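Local coordinates for protein transcription initiation factor IIB,Transcription initiation factor IIB (Methanocaldococcus jannaschii, PDB 5O9J) that forms a mini-intein of the HINT fold, which probably excises itself from transcription factor IIB and joins the flanking segments by protein splicing, at residues A[113-125]-A[139-151]. Sequence-based numbering, arbitrary orientation.
Sequences ELKVGDILVLAKR and INSDFIFLKIKEI. Unlike the reference sequence in segment 113-125: Arg125 (reference Glu).
Leu120 and Leu146 exchange two backbone hydrogen bonds, as do Leu122 and Ile144, and these paired rungs join strand 119-123 to strand 143-151 as antiparallel neighbours. The bonding runs on at both ends: Lys124 N donates to Asp142 O (2.7 Å), while Asp118 O accepts from Ile148 N and Gly117 N returns a bond to Ile148 O. Asp142 O is gripped twice, with Lys124 N and Ser141 OG arriving from opposite faces of its plane. Before the strand, a type II turn from Lys115 to Asp118 is closed by Asp118 N to Lys115 O; Asp118 OD2 in addition accepts from Lys115 N (3.0 Å), met from above the carboxylate plane, and forms a salt bridge with Arg102.

Apolar packing divides between the two sheet faces. On one, Val121 lies alongside Phe145, its CG2 3.6 Å from ring atom CE2 and its CG1 over a ring face, while Ile119 CG2 comes in at the ring edge. With CG1 anti to its backbone N (chi1 -174°), Val121 also sets that methyl 3.8 Å from Phe143 CB.

On the other face the Leu122 and Leu146 side chains cross at about a right angle, CD2 of Leu122 4.1 Å from CD1 of Leu146, and Leu120 CG rests 3.9 Å from Ile148 CG1. Ile148 CD1 continues to Leu114 and Asp118 CB. Shortened to an alanine, Leu120 would probably leave a gap beside Ile148 and Ile82.

Beyond Ala123, the Arg125 guanidinium packs on Ser141, whose OG lies over one face without bonding, and on Ile139 CD1 at its edge. Backbone bonds thus set the register of this part of the HINT fold, while Leu114, Leu120 and Ile148 pack against Ile82 of strand 79-84.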
loop_
_atom_site.group_PDB
_atom_site.type_symbol
_atom_site.label_atom_id
_atom_site.label_comp_id
_atom_site.label_asym_id
_atom_site.label_seq_id
_atom_site.Cartn_x
_atom_site.Cartn_y
_atom_site.Cartn_z
ATOM N N GLU A 113 10.013 -13.438 4.410
ATOM C CA GLU A 113 10.435 -14.254 5.544
ATOM C C GLU A 113 9.233 -14.841 6.278
ATOM O O GLU A 113 9.377 -15.535 7.287
ATOM C CB GLU A 113 11.296 -13.435 6.504
ATOM C CG GLU A 113 12.579 -12.899 5.876
ATOM C CD GLU A 113 13.494 -12.218 6.883
ATOM O OE1 GLU A 113 13.213 -12.291 8.100
ATOM O OE2 GLU A 113 14.498 -11.604 6.455
ATOM N N LEU A 114 8.042 -14.562 5.766
ATOM C CA LEU A 114 6.829 -15.144 6.322
ATOM C C LEU A 114 6.706 -16.615 5.941
ATOM O O LEU A 114 7.219 -17.043 4.906
ATOM C CB LEU A 114 5.600 -14.381 5.842
ATOM C CG LEU A 114 5.400 -12.976 6.395
ATOM C CD1 LEU A 114 4.290 -12.307 5.621
ATOM C CD2 LEU A 114 5.062 -13.041 7.874
ATOM N N LYS A 115 6.016 -17.377 6.780
ATOM C CA LYS A 115 5.792 -18.796 6.541
ATOM C C LYS A 115 4.328 -19.142 6.747
ATOM O O LYS A 115 3.654 -18.513 7.553
ATOM C CB LYS A 115 6.670 -19.633 7.472
ATOM C CG LYS A 115 8.163 -19.446 7.234
ATOM C CD LYS A 115 8.994 -19.931 8.417
ATOM C CE LYS A 115 8.696 -19.125 9.674
ATOM N NZ LYS A 115 9.681 -19.391 10.762
ATOM N N VAL A 116 3.833 -20.135 6.012
ATOM C CA VAL A 116 2.477 -20.644 6.219
ATOM C C VAL A 116 2.312 -21.008 7.690
ATOM O O VAL A 116 3.235 -21.542 8.300
ATOM C CB VAL A 116 2.183 -21.878 5.322
ATOM C CG1 VAL A 116 0.817 -22.477 5.647
ATOM C CG2 VAL A 116 2.268 -21.503 3.847
ATOM N N GLY A 117 1.162 -20.690 8.275
ATOM C CA GLY A 117 0.967 -20.914 9.693
ATOM C C GLY A 117 1.315 -19.719 10.568
ATOM O O GLY A 117 0.901 -19.655 11.733
ATOM N N ASP A 118 2.083 -18.777 10.025
ATOM C CA ASP A 118 2.387 -17.540 10.746
ATOM C C ASP A 118 1.103 -16.819 11.106
ATOM O O ASP A 118 0.124 -16.876 10.362
ATOM C CB ASP A 118 3.279 -16.614 9.917
ATOM C CG ASP A 118 4.726 -16.635 10.367
ATOM O OD1 ASP A 118 4.974 -16.934 11.553
ATOM O OD2 ASP A 118 5.615 -16.344 9.535
ATOM N N ILE A 119 1.108 -16.150 12.253
ATOM C CA ILE A 119 -0.045 -15.375 12.689
ATOM C C ILE A 119 0.169 -13.893 12.412
ATOM O O ILE A 119 1.050 -13.266 12.994
ATOM C CB ILE A 119 -0.335 -15.568 14.190
ATOM C CG1 ILE A 119 -0.639 -17.039 14.489
ATOM C CG2 ILE A 119 -1.497 -14.676 14.630
ATOM C CD1 ILE A 119 -1.037 -17.295 15.932
ATOM N N LEU A 120 -0.635 -13.347 11.508
ATOM C CA LEU A 120 -0.580 -11.929 11.193
ATOM C C LEU A 120 -1.561 -11.150 12.047
ATOM O O LEU A 120 -2.613 -11.657 12.431
ATOM C CB LEU A 120 -0.878 -11.686 9.715
ATOM C CG LEU A 120 0.146 -12.252 8.733
ATOM C CD1 LEU A 120 -0.121 -11.738 7.317
ATOM C CD2 LEU A 120 1.551 -11.898 9.184
ATOM N N VAL A 121 -1.200 -9.912 12.353
ATOM C CA VAL A 121 -2.106 -9.026 13.055
ATOM C C VAL A 121 -2.674 -8.030 12.059
ATOM O O VAL A 121 -1.956 -7.190 11.535
ATOM C CB VAL A 121 -1.404 -8.286 14.204
ATOM C CG1 VAL A 121 -2.425 -7.482 15.018
ATOM C CG2 VAL A 121 -0.668 -9.278 15.095
ATOM N N LEU A 122 -3.966 -8.139 11.780
ATOM C CA LEU A 122 -4.598 -7.226 10.845
ATOM C C LEU A 122 -5.439 -6.225 11.599
ATOM O O LEU A 122 -5.986 -6.536 12.653
ATOM C CB LEU A 122 -5.461 -7.982 9.833
ATOM C CG LEU A 122 -4.722 -8.633 8.658
ATOM C CD1 LEU A 122 -3.979 -9.876 9.093
ATOM C CD2 LEU A 122 -5.688 -8.953 7.526
ATOM N N ALA A 123 -5.545 -5.021 11.063
ATOM C CA ALA A 123 -6.483 -4.063 11.621
ATOM C C ALA A 123 -7.890 -4.556 11.314
ATOM O O ALA A 123 -8.115 -5.250 10.324
ATOM C CB ALA A 123 -6.253 -2.679 11.054
ATOM N N LYS A 124 -8.836 -4.218 12.175
ATOM C CA LYS A 124 -10.220 -4.558 11.912
ATOM C C LYS A 124 -10.851 -3.452 11.067
ATOM O O LYS A 124 -11.570 -2.600 11.563
ATOM C CB LYS A 124 -10.973 -4.764 13.222
ATOM C CG LYS A 124 -12.066 -5.801 13.131
ATOM C CD LYS A 124 -12.752 -5.995 14.466
ATOM C CE LYS A 124 -14.108 -6.640 14.268
ATOM N NZ LYS A 124 -14.955 -5.819 13.355
ATOM N N ARG A 125 -10.537 -3.448 9.779
ATOM C CA ARG A 125 -11.100 -2.453 8.888
ATOM C C ARG A 125 -11.207 -3.010 7.483
ATOM O O ARG A 125 -10.684 -4.083 7.178
ATOM C CB ARG A 125 -10.263 -1.172 8.908
ATOM C CG ARG A 125 -8.959 -1.254 8.113
ATOM C CD ARG A 125 -8.251 0.099 8.083
ATOM N NE ARG A 125 -7.570 0.391 9.342
ATOM C CZ ARG A 125 -8.078 1.131 10.326
ATOM N NH1 ARG A 125 -9.284 1.673 10.210
ATOM N NH2 ARG A 125 -7.376 1.334 11.431
ATOM N N ILE A 139 -3.662 4.502 15.458
ATOM C CA ILE A 139 -5.009 4.554 14.914
ATOM C C ILE A 139 -5.967 3.930 15.939
ATOM O O ILE A 139 -5.575 3.022 16.672
ATOM C CB ILE A 139 -5.122 3.797 13.573
ATOM C CG1 ILE A 139 -4.679 2.334 13.740
ATOM C CG2 ILE A 139 -4.316 4.498 12.491
ATOM C CD1 ILE A 139 -4.380 1.602 12.440
ATOM N N ASN A 140 -7.212 4.400 15.991
ATOM C CA ASN A 140 -8.164 3.874 16.977
ATOM C C ASN A 140 -8.893 2.649 16.413
ATOM O O ASN A 140 -10.079 2.695 16.085
ATOM C CB ASN A 140 -9.166 4.958 17.422
ATOM C CG ASN A 140 -10.038 4.507 18.587
ATOM O OD1 ASN A 140 -11.269 4.542 18.520
ATOM N ND2 ASN A 140 -9.395 4.066 19.660
ATOM N N SER A 141 -8.162 1.545 16.315
ATOM C CA SER A 141 -8.674 0.344 15.665
ATOM C C SER A 141 -8.618 -0.898 16.550
ATOM O O SER A 141 -7.771 -1.011 17.435
ATOM C CB SER A 141 -7.899 0.072 14.374
ATOM O OG SER A 141 -8.443 -1.035 13.682
ATOM N N ASP A 142 -9.540 -1.822 16.309
ATOM C CA ASP A 142 -9.431 -3.164 16.860
ATOM C C ASP A 142 -8.515 -3.964 15.949
ATOM O O ASP A 142 -8.342 -3.606 14.791
ATOM C CB ASP A 142 -10.802 -3.827 16.976
ATOM C CG ASP A 142 -11.650 -3.216 18.074
ATOM O OD1 ASP A 142 -11.102 -2.953 19.170
ATOM O OD2 ASP A 142 -12.859 -3.002 17.842
ATOM N N PHE A 143 -7.919 -5.027 16.478
ATOM C CA PHE A 143 -7.011 -5.863 15.700
ATOM C C PHE A 143 -7.468 -7.312 15.722
ATOM O O PHE A 143 -8.051 -7.771 16.688
ATOM C CB PHE A 143 -5.582 -5.747 16.235
ATOM C CG PHE A 143 -5.012 -4.361 16.129
ATOM C CD1 PHE A 143 -4.340 -3.959 14.983
ATOM C CD2 PHE A 143 -5.167 -3.448 17.166
ATOM C CE1 PHE A 143 -3.822 -2.675 14.878
ATOM C CE2 PHE A 143 -4.651 -2.165 17.065
ATOM C CZ PHE A 143 -3.978 -1.780 15.918
ATOM N N ILE A 144 -7.214 -8.030 14.640
ATOM C CA ILE A 144 -7.608 -9.421 14.571
ATOM C C ILE A 144 -6.401 -10.261 14.178
ATOM O O ILE A 144 -5.477 -9.762 13.538
ATOM C CB ILE A 144 -8.766 -9.627 13.580
ATOM C CG1 ILE A 144 -8.357 -9.175 12.183
ATOM C CG2 ILE A 144 -9.991 -8.834 14.030
ATOM C CD1 ILE A 144 -9.482 -9.224 11.181
ATOM N N PHE A 145 -6.417 -11.531 14.566
ATOM C CA PHE A 145 -5.263 -12.413 14.385
ATOM C C PHE A 145 -5.592 -13.558 13.440
ATOM O O PHE A 145 -6.448 -14.394 13.733
ATOM C CB PHE A 145 -4.799 -12.950 15.741
ATOM C CG PHE A 145 -4.388 -11.870 16.697
ATOM C CD1 PHE A 145 -5.337 -11.144 17.390
ATOM C CD2 PHE A 145 -3.051 -11.554 16.875
ATOM C CE1 PHE A 145 -4.961 -10.130 18.259
ATOM C CE2 PHE A 145 -2.669 -10.543 17.750
ATOM C CZ PHE A 145 -3.628 -9.830 18.439
ATOM N N LEU A 146 -4.905 -13.598 12.306
ATOM C CA LEU A 146 -5.260 -14.536 11.257
ATOM C C LEU A 146 -4.039 -15.289 10.739
ATOM O O LEU A 146 -3.010 -14.678 10.416
ATOM C CB LEU A 146 -5.952 -13.797 10.110
ATOM C CG LEU A 146 -7.207 -12.982 10.448
ATOM C CD1 LEU A 146 -7.616 -12.107 9.273
ATOM C CD2 LEU A 146 -8.376 -13.876 10.887
ATOM N N LYS A 147 -4.163 -16.613 10.662
ATOM C CA LYS A 147 -3.093 -17.458 10.147
ATOM C C LYS A 147 -2.930 -17.311 8.638
ATOM O O LYS A 147 -3.911 -17.209 7.901
ATOM C CB LYS A 147 -3.345 -18.939 10.483
ATOM C CG LYS A 147 -3.022 -19.348 11.919
ATOM C CD LYS A 147 -3.135 -20.870 12.100
ATOM C CE LYS A 147 -2.868 -21.303 13.545
ATOM N NZ LYS A 147 -4.079 -21.829 14.255
ATOM N N ILE A 148 -1.684 -17.309 8.183
ATOM C CA ILE A 148 -1.401 -17.372 6.760
ATOM C C ILE A 148 -1.758 -18.762 6.220
ATOM O O ILE A 148 -1.363 -19.776 6.794
ATOM C CB ILE A 148 0.084 -17.056 6.475
ATOM C CG1 ILE A 148 0.402 -15.605 6.858
ATOM C CG2 ILE A 148 0.422 -17.338 5.022
ATOM C CD1 ILE A 148 1.859 -15.219 6.692
ATOM N N LYS A 149 -2.525 -18.805 5.134
ATOM C CA LYS A 149 -2.855 -20.070 4.482
ATOM C C LYS A 149 -1.905 -20.363 3.329
ATOM O O LYS A 149 -1.295 -21.436 3.266
ATOM C CB LYS A 149 -4.290 -20.060 3.963
ATOM C CG LYS A 149 -5.354 -20.074 5.040
ATOM C CD LYS A 149 -6.678 -20.564 4.471
ATOM C CE LYS A 149 -7.114 -19.749 3.259
ATOM N NZ LYS A 149 -8.354 -20.298 2.629
ATOM N N GLU A 150 -1.794 -19.414 2.406
ATOM C CA GLU A 150 -0.878 -19.552 1.278
ATOM C C GLU A 150 0.081 -18.381 1.202
ATOM O O GLU A 150 -0.215 -17.286 1.687
ATOM C CB GLU A 150 -1.645 -19.665 -0.046
ATOM C CG GLU A 150 -2.553 -20.875 -0.154
ATOM C CD GLU A 150 -3.512 -20.783 -1.331
ATOM O OE1 GLU A 150 -3.237 -20.006 -2.271
ATOM O OE2 GLU A 150 -4.549 -21.481 -1.310
ATOM N N ILE A 151 1.236 -18.637 0.602
ATOM C CA ILE A 151 2.151 -17.597 0.148
ATOM C C ILE A 151 2.546 -17.908 -1.293
ATOM O O ILE A 151 3.338 -18.819 -1.547
ATOM C CB ILE A 151 3.425 -17.502 1.001
ATOM C CG1 ILE A 151 3.093 -17.205 2.463
ATOM C CG2 ILE A 151 4.325 -16.414 0.458
ATOM C CD1 ILE A 151 4.321 -17.143 3.365
#